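PDB 3PF6: DUF6833 domain-containing protein from Pseudomonas phage LUZ7, which is of unknown function but forms a small, mainly helical protein that pairs with a second copy of itself. Local coordinates for residues Gln6-Pro10 and Val11-Leu15. Numbering follows the deposited sequence. Where two conformers were deposited one is given.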
loop_
_atom_site.group_PDB
_atom_site.type_symbol
_atom_site.label_atom_id
_atom_site.label_comp_id
_atom_site.label_asym_id
_atom_site.label_seq_id
_atom_site.Cartn_x
_atom_site.Cartn_y
_atom_site.Cartn_z
ATOM N N GLN A 6 4.166 -11.545 4.684
ATOM C CA GLN A 6 5.050 -11.413 5.822
ATOM C C GLN A 6 5.220 -9.942 6.131
ATOM O O GLN A 6 4.819 -9.072 5.350
ATOM C CB GLN A 6 6.373 -12.100 5.526
ATOM C CG GLN A 6 6.215 -13.612 5.336
ATOM C CD GLN A 6 5.758 -14.339 6.588
ATOM O OE1 GLN A 6 6.377 -14.202 7.647
ATOM N NE2 GLN A 6 4.681 -15.152 6.474
ATOM N N GLU A 7 5.737 -9.632 7.317
ATOM C CA GLU A 7 5.971 -8.237 7.640
ATOM C C GLU A 7 6.965 -7.643 6.620
ATOM O O GLU A 7 8.026 -8.242 6.299
ATOM C CB GLU A 7 6.434 -8.061 9.090
ATOM C CG GLU A 7 6.477 -6.593 9.584
ATOM C CD GLU A 7 5.101 -5.961 9.740
ATOM O OE1 GLU A 7 4.123 -6.739 9.600
ATOM O OE2 GLU A 7 4.981 -4.708 10.035
ATOM N N VAL A 8 6.607 -6.472 6.115
ATOM C CA VAL A 8 7.422 -5.743 5.179
ATOM C C VAL A 8 7.994 -4.548 5.941
ATOM O O VAL A 8 7.249 -3.703 6.427
ATOM C CB VAL A 8 6.602 -5.262 3.980
ATOM C CG1 VAL A 8 7.501 -4.618 2.949
ATOM C CG2 VAL A 8 5.843 -6.425 3.300
ATOM N N ARG A 9 9.314 -4.478 6.022
ATOM C CA ARG A 9 9.979 -3.373 6.696
ATOM C C ARG A 9 9.928 -2.123 5.828
ATOM O O ARG A 9 9.801 -2.204 4.589
ATOM C CB ARG A 9 11.418 -3.747 7.030
ATOM C CG ARG A 9 11.537 -5.063 7.784
ATOM C CD ARG A 9 12.916 -5.288 8.375
ATOM N NE ARG A 9 12.926 -6.453 9.254
ATOM C CZ ARG A 9 13.352 -7.676 8.936
ATOM N NH1 ARG A 9 13.854 -7.948 7.734
ATOM N NH2 ARG A 9 13.294 -8.640 9.854
ATOM N N PRO A 10 10.015 -0.950 6.451
ATOM C CA PRO A 10 9.899 0.310 5.742
ATOM C C PRO A 10 11.191 0.706 4.969
ATOM O O PRO A 10 11.787 1.771 5.203
ATOM C CB PRO A 10 9.566 1.295 6.868
ATOM C CG PRO A 10 10.285 0.717 8.031
ATOM C CD PRO A 10 10.106 -0.749 7.917
ATOM N N VAL A 11 11.579 -0.186 4.064
ATOM C CA VAL A 11 12.698 -0.049 3.171
ATOM C C VAL A 11 12.258 -0.515 1.789
ATOM O O VAL A 11 11.276 -1.228 1.632
ATOM C CB VAL A 11 13.892 -0.899 3.593
ATOM C CG1 VAL A 11 14.331 -0.474 5.014
ATOM C CG2 VAL A 11 13.579 -2.392 3.509
ATOM N N ALA A 12 13.010 -0.086 0.787
ATOM C CA ALA A 12 12.746 -0.503 -0.582
ATOM C C ALA A 12 12.765 -2.018 -0.739
ATOM O O ALA A 12 13.620 -2.720 -0.152
ATOM C CB ALA A 12 13.778 0.143 -1.509
ATOM N N GLN A 13 11.832 -2.502 -1.550
ATOM C CA GLN A 13 11.633 -3.920 -1.782
ATOM C C GLN A 13 11.988 -4.236 -3.213
ATOM O O GLN A 13 11.360 -3.741 -4.131
ATOM C CB GLN A 13 10.223 -4.314 -1.511
ATOM C CG GLN A 13 9.755 -3.968 -0.085
ATOM C CD GLN A 13 10.372 -4.844 0.936
ATOM O OE1 GLN A 13 10.242 -6.076 0.829
ATOM N NE2 GLN A 13 11.030 -4.257 1.951
ATOM N N ALA A 14 12.984 -5.093 -3.404
ATOM C CA ALA A 14 13.376 -5.473 -4.742
ATOM C C ALA A 14 12.291 -6.242 -5.471
ATOM O O ALA A 14 11.491 -6.972 -4.868
ATOM C CB ALA A 14 14.648 -6.298 -4.690
ATOM N N LEU A 15 12.320 -6.118 -6.793
ATOM C CA LEU A 15 11.436 -6.808 -7.730
ATOM C C LEU A 15 10.021 -6.233 -7.819
ATOM O O LEU A 15 9.151 -6.799 -8.487
ATOM C CB LEU A 15 11.453 -8.335 -7.532
ATOM C CG LEU A 15 12.817 -9.042 -7.611
ATOM C CD1 LEU A 15 12.579 -10.535 -7.992
ATOM C CD2 LEU A 15 13.807 -8.401 -8.545
HETATM O O HOH W 1 11.175 -6.352 4.615
#
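The side-chain amide of Gln13 turns one flat face to Val8, whose CG1 methyl sits squarely above the amide carbon, with CG1 3.5 Å from CD. On that side too, but out beyond the NE2 edge, is Arg9 O, 3.6 Å from Gln13 NE2 and not hydrogen-bonded to it. The NE2 end of the amide points at the carbonyl oxygen of Val11: NE2 donates to Val11 O at 3.1 Å along a nearly straight path (168°), with the acceptor close to the amide plane although the donor stands above the carbonyl plane. A bend at chi2 (-72°) brings the amide round toward Val11. NE2 also has a weak bond to a water, which accepts a firmer one from Arg9 N at 3.0 Å.

The chain doubles back at Pro10, the centre of an inverse gamma turn. Val11 N closes it on Arg9 O, 2.7 Å away. Behind the turn, Pro10 packs on Leu52, Val55 and Met56 of helix 38-58, while His49 of the second subunit packs on Val8 and Gln13.

Chemically, the bond to Val11 O sets the amide's orientation within its own arm of the loop; the Val8 methyl and a water bridge with one weak leg connect it to the other arm. Val11 O takes two N-H donors, Gln13 NE2 and His49 NE2 of the second subunit, so the bond that orients the amide shares its acceptor with an intersubunit bond. Val8 O to Thr22 OG1 and Gln13 N to Asn50 OD1, both partners on the second subunit, hold the loop there as well.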